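Local coordinates for delta-1-pyrroline-5-carboxylate dehydrogenase, mitochondrial (Mus musculus, PDB 4E3X), which oxidises L-glutamate gamma-semialdehyde, the open form of pyrroline-5-carboxylate, to glutamate with NAD+, the second step of proline breakdown, at residues R198-F210 and V273-T285. Residues are numbered along the deposited sequence; the frame is centred on the assembly and turned at random. Where two conformers were deposited one is given.
Sequences RGLEGFVAAISPF and VTSSEHLCGINFT. With PRO (proline), chain J.
Phe203 to Ile207 pair in parallel with Leu279 to Thr285, as neighbouring strands in the middle of the five-stranded NAD-binding sheet. Six backbone hydrogen bonds join them, starting with Phe203 N to His278 O (3.0 Å) and ending with Thr285 N to Ile207 O (3.0 Å). Between these, Phe203 O takes Cys280 N (2.9 Å) and Ala205 O takes Asn283 N. At Cys280 a beta bulge shifts the register by one and turns its side chain toward the loop before Phe203, where Cys280 CB lies against Glu201 O and Leu200 CB.

Apolar side chains pack on the face bearing Phe203, Ala205 and Ile207. In the conformer given, the Phe203 ring presents its edge to Val273 and Ser276, with Val273 CG1 3.9 Å from Phe203 CE2, while Leu279 CD1 touches Phe203 CE2 and CZ. Ser276 OG, near the ring plane, receives His278 N in an ST turn (3.1 Å), which, with the type I turn from Ser276 to Leu279, shapes the entry to the strand. Farther along, Ile207 CG2 meets Phe284 CD2 obliquely at 3.7 Å. On the other face, Asn283 ND2 bonds Tyr537.

Just beyond strand 203-207, Pro209 CG lies against Thr285 CG2 (3.8 Å), at the end of its own strand. Main-chain bonding and a largely buried apolar face thus keep the C-terminal ends of the two strands in step, consistent with a firm setting for Ser208 and the Gly286–Thr290 segment, which bind NAD+.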
loop_
_atom_site.group_PDB
_atom_site.type_symbol
_atom_site.label_atom_id
_atom_site.label_comp_id
_atom_site.label_asym_id
_atom_site.label_seq_id
_atom_site.Cartn_x
_atom_site.Cartn_y
_atom_site.Cartn_z
ATOM N N ARG B 198 3.166 -11.983 7.679
ATOM C CA ARG B 198 4.231 -12.589 6.884
ATOM C C ARG B 198 5.083 -11.511 6.247
ATOM O O ARG B 198 4.565 -10.490 5.803
ATOM C CB ARG B 198 3.648 -13.429 5.740
ATOM C CG ARG B 198 2.690 -14.548 6.149
ATOM C CD ARG B 198 2.143 -15.285 4.917
ATOM N NE ARG B 198 1.482 -14.374 3.983
ATOM C CZ ARG B 198 0.705 -14.753 2.971
ATOM N NH1 ARG B 198 0.424 -16.036 2.778
ATOM N NH2 ARG B 198 0.179 -13.837 2.165
ATOM N N GLY B 199 6.385 -11.759 6.125
ATOM C CA GLY B 199 7.188 -10.949 5.226
ATOM C C GLY B 199 6.762 -11.204 3.785
ATOM O O GLY B 199 6.025 -12.151 3.512
ATOM N N LEU B 200 7.188 -10.351 2.861
ATOM C CA LEU B 200 6.898 -10.575 1.448
ATOM C C LEU B 200 7.710 -11.768 0.940
ATOM O O LEU B 200 8.850 -11.989 1.378
ATOM C CB LEU B 200 7.214 -9.325 0.627
ATOM C CG LEU B 200 6.707 -7.989 1.159
ATOM C CD1 LEU B 200 7.070 -6.852 0.207
ATOM C CD2 LEU B 200 5.208 -8.007 1.442
ATOM N N GLU B 201 7.100 -12.544 0.054
ATOM C CA GLU B 201 7.772 -13.697 -0.504
ATOM C C GLU B 201 8.620 -13.222 -1.671
ATOM O O GLU B 201 8.095 -12.702 -2.653
ATOM C CB GLU B 201 6.755 -14.733 -0.967
ATOM C CG GLU B 201 7.377 -16.066 -1.318
ATOM C CD GLU B 201 6.351 -17.108 -1.717
ATOM O OE1 GLU B 201 6.660 -18.306 -1.576
ATOM O OE2 GLU B 201 5.245 -16.733 -2.169
ATOM N N GLY B 202 9.932 -13.398 -1.559
ATOM C CA GLY B 202 10.864 -12.856 -2.531
ATOM C C GLY B 202 11.892 -12.003 -1.815
ATOM O O GLY B 202 12.140 -12.213 -0.632
ATOM N N PHE B 203 12.492 -11.042 -2.515
ATOM C CA PHE B 203 13.433 -10.116 -1.879
ATOM C C PHE B 203 13.023 -8.684 -2.184
ATOM O O PHE B 203 12.307 -8.424 -3.160
ATOM C CB PHE B 203 14.874 -10.358 -2.353
ATOM C CG PHE B 203 15.131 -9.909 -3.767
ATOM C CD1 PHE B 203 14.787 -10.725 -4.834
ATOM C CD2 PHE B 203 15.691 -8.663 -4.034
ATOM C CE1 PHE B 203 15.004 -10.315 -6.148
ATOM C CE2 PHE B 203 15.912 -8.248 -5.342
ATOM C CZ PHE B 203 15.565 -9.072 -6.399
ATOM N N VAL B 204 13.497 -7.764 -1.348
ATOM C CA VAL B 204 13.251 -6.341 -1.513
ATOM C C VAL B 204 14.555 -5.653 -1.904
ATOM O O VAL B 204 15.614 -5.950 -1.346
ATOM C CB VAL B 204 12.721 -5.743 -0.181
ATOM C CG1 VAL B 204 12.631 -4.219 -0.247
ATOM C CG2 VAL B 204 11.381 -6.379 0.188
ATOM N N ALA B 205 14.482 -4.751 -2.880
ATOM C CA ALA B 205 15.626 -3.931 -3.253
ATOM C C ALA B 205 15.506 -2.564 -2.587
ATOM O O ALA B 205 14.497 -1.881 -2.753
ATOM C CB ALA B 205 15.678 -3.780 -4.763
ATOM N N ALA B 206 16.524 -2.173 -1.826
ATOM C CA ALA B 206 16.535 -0.869 -1.147
ATOM C C ALA B 206 17.570 0.029 -1.807
ATOM O O ALA B 206 18.730 -0.357 -1.962
ATOM C CB ALA B 206 16.841 -1.025 0.337
ATOM N N ILE B 207 17.137 1.218 -2.215
ATOM C CA ILE B 207 17.982 2.154 -2.945
ATOM C C ILE B 207 17.943 3.498 -2.232
ATOM O O ILE B 207 16.913 4.171 -2.234
ATOM C CB ILE B 207 17.473 2.301 -4.392
ATOM C CG1 ILE B 207 17.544 0.955 -5.135
ATOM C CG2 ILE B 207 18.237 3.401 -5.127
ATOM C CD1 ILE B 207 16.770 0.915 -6.433
ATOM N N SER B 208 19.058 3.871 -1.612
ATOM C CA SER B 208 19.075 5.015 -0.696
ATOM C C SER B 208 19.877 6.213 -1.226
ATOM O O SER B 208 20.768 6.050 -2.059
ATOM C CB SER B 208 19.584 4.576 0.679
ATOM O OG SER B 208 20.852 3.956 0.595
ATOM N N PRO B 209 19.556 7.424 -0.743
ATOM C CA PRO B 209 20.163 8.652 -1.268
ATOM C C PRO B 209 21.335 9.145 -0.420
ATOM O O PRO B 209 21.544 8.689 0.704
ATOM C CB PRO B 209 19.015 9.651 -1.160
ATOM C CG PRO B 209 18.350 9.252 0.114
ATOM C CD PRO B 209 18.443 7.735 0.175
ATOM N N PHE B 210 22.075 10.111 -0.945
ATOM C CA PHE B 210 23.264 10.588 -0.261
ATOM C C PHE B 210 22.965 11.400 0.977
ATOM O O PHE B 210 23.813 11.522 1.867
ATOM C CB PHE B 210 24.128 11.448 -1.196
ATOM C CG PHE B 210 23.593 12.844 -1.433
ATOM C CD1 PHE B 210 23.986 13.904 -0.619
ATOM C CD2 PHE B 210 22.723 13.106 -2.481
ATOM C CE1 PHE B 210 23.505 15.191 -0.832
ATOM C CE2 PHE B 210 22.245 14.390 -2.703
ATOM C CZ PHE B 210 22.636 15.431 -1.875
ATOM N N VAL B 273 17.693 -6.307 -10.485
ATOM C CA VAL B 273 16.623 -6.665 -9.559
ATOM C C VAL B 273 15.260 -6.794 -10.254
ATOM O O VAL B 273 14.466 -7.670 -9.897
ATOM C CB VAL B 273 16.556 -5.750 -8.303
ATOM C CG1 VAL B 273 17.899 -5.752 -7.567
ATOM C CG2 VAL B 273 16.126 -4.339 -8.664
ATOM N N THR B 274 14.993 -5.954 -11.255
ATOM C CA THR B 274 13.720 -6.028 -11.975
ATOM C C THR B 274 13.670 -7.180 -12.973
ATOM O O THR B 274 12.623 -7.452 -13.536
ATOM C CB THR B 274 13.357 -4.696 -12.676
ATOM O OG1 THR B 274 14.361 -4.369 -13.652
ATOM C CG2 THR B 274 13.212 -3.565 -11.652
ATOM N N SER B 275 14.797 -7.859 -13.165
ATOM C CA SER B 275 14.852 -9.041 -14.022
ATOM C C SER B 275 14.658 -10.334 -13.243
ATOM O O SER B 275 14.586 -11.406 -13.850
ATOM C CB SER B 275 16.182 -9.112 -14.774
ATOM O OG SER B 275 16.260 -8.092 -15.747
ATOM N N SER B 276 14.589 -10.242 -11.913
ATOM C CA SER B 276 14.413 -11.439 -11.096
ATOM C C SER B 276 12.950 -11.758 -10.845
ATOM O O SER B 276 12.193 -10.905 -10.372
ATOM C CB SER B 276 15.077 -11.253 -9.735
ATOM O OG SER B 276 14.776 -12.359 -8.896
ATOM N N GLU B 277 12.559 -13.005 -11.093
ATOM C CA GLU B 277 11.190 -13.433 -10.809
ATOM C C GLU B 277 10.830 -13.317 -9.324
ATOM O O GLU B 277 9.652 -13.338 -8.968
ATOM C CB GLU B 277 10.975 -14.862 -11.293
ATOM C CG GLU B 277 11.756 -15.902 -10.517
ATOM C CD GLU B 277 11.550 -17.302 -11.056
ATOM O OE1 GLU B 277 10.412 -17.811 -10.979
ATOM O OE2 GLU B 277 12.527 -17.892 -11.562
ATOM N N HIS B 278 11.840 -13.176 -8.472
ATOM C CA HIS B 278 11.624 -13.148 -7.036
ATOM C C HIS B 278 11.556 -11.748 -6.441
ATOM O O HIS B 278 11.463 -11.598 -5.229
ATOM C CB HIS B 278 12.725 -13.935 -6.341
ATOM C CG HIS B 278 12.804 -15.354 -6.793
ATOM N ND1 HIS B 278 11.846 -16.285 -6.461
ATOM C CD2 HIS B 278 13.707 -15.997 -7.570
ATOM C CE1 HIS B 278 12.165 -17.447 -7.001
ATOM N NE2 HIS B 278 13.290 -17.299 -7.676
ATOM N N LEU B 279 11.607 -10.709 -7.268
ATOM C CA LEU B 279 11.465 -9.356 -6.738
ATOM C C LEU B 279 10.076 -9.156 -6.133
ATOM O O LEU B 279 9.072 -9.374 -6.799
ATOM C CB LEU B 279 11.652 -8.330 -7.856
ATOM C CG LEU B 279 11.565 -6.865 -7.408
ATOM C CD1 LEU B 279 12.768 -6.482 -6.563
ATOM C CD2 LEU B 279 11.420 -5.909 -8.591
ATOM N N CYS B 280 10.008 -8.710 -4.884
ATOM C CA CYS B 280 8.698 -8.425 -4.318
ATOM C C CYS B 280 8.525 -6.980 -3.876
ATOM O O CYS B 280 7.416 -6.566 -3.559
ATOM C CB CYS B 280 8.339 -9.396 -3.188
ATOM S SG CYS B 280 9.500 -9.412 -1.817
ATOM N N GLY B 281 9.596 -6.207 -3.887
ATOM C CA GLY B 281 9.470 -4.822 -3.487
ATOM C C GLY B 281 10.686 -4.013 -3.840
ATOM O O GLY B 281 11.793 -4.540 -3.906
ATOM N N ILE B 282 10.465 -2.725 -4.075
ATOM C CA ILE B 282 11.534 -1.761 -4.198
ATOM C C ILE B 282 11.232 -0.644 -3.218
ATOM O O ILE B 282 10.140 -0.073 -3.227
ATOM C CB ILE B 282 11.641 -1.207 -5.631
ATOM C CG1 ILE B 282 11.912 -2.342 -6.629
ATOM C CG2 ILE B 282 12.743 -0.176 -5.700
ATOM C CD1 ILE B 282 11.923 -1.892 -8.077
ATOM N N ASN B 283 12.203 -0.351 -2.361
ATOM C CA ASN B 283 12.072 0.728 -1.392
ATOM C C ASN B 283 13.093 1.786 -1.787
ATOM O O ASN B 283 14.296 1.607 -1.584
ATOM C CB ASN B 283 12.320 0.217 0.030
ATOM C CG ASN B 283 11.664 1.093 1.092
ATOM O OD1 ASN B 283 10.900 2.005 0.768
ATOM N ND2 ASN B 283 11.954 0.816 2.368
ATOM N N PHE B 284 12.598 2.864 -2.389
ATOM C CA PHE B 284 13.420 3.822 -3.105
ATOM C C PHE B 284 13.309 5.228 -2.533
ATOM O O PHE B 284 12.223 5.682 -2.167
ATOM C CB PHE B 284 12.966 3.848 -4.567
ATOM C CG PHE B 284 13.668 4.883 -5.414
ATOM C CD1 PHE B 284 13.111 6.147 -5.615
ATOM C CD2 PHE B 284 14.881 4.587 -6.021
ATOM C CE1 PHE B 284 13.759 7.091 -6.398
ATOM C CE2 PHE B 284 15.531 5.526 -6.796
ATOM C CZ PHE B 284 14.969 6.778 -6.986
ATOM N N THR B 285 14.435 5.926 -2.481
ATOM C CA THR B 285 14.423 7.373 -2.269
ATOM C C THR B 285 15.464 7.988 -3.194
ATOM O O THR B 285 16.616 7.563 -3.194
ATOM C CB THR B 285 14.649 7.756 -0.786
ATOM O OG1 THR B 285 13.590 7.200 0.012
ATOM C CG2 THR B 285 14.660 9.281 -0.616
HETATM N N PRO J . 24.724 14.267 -6.780
HETATM C CA PRO J . 24.448 13.589 -8.050
HETATM C C PRO J . 23.713 14.501 -9.027
HETATM O O PRO J . 23.538 15.694 -8.766
HETATM C CB PRO J . 23.559 12.399 -7.636
HETATM C CG PRO J . 23.308 12.561 -6.145
HETATM C CD PRO J . 24.435 13.396 -5.632
HETATM O OXT PRO J . 23.297 14.068 -10.102
#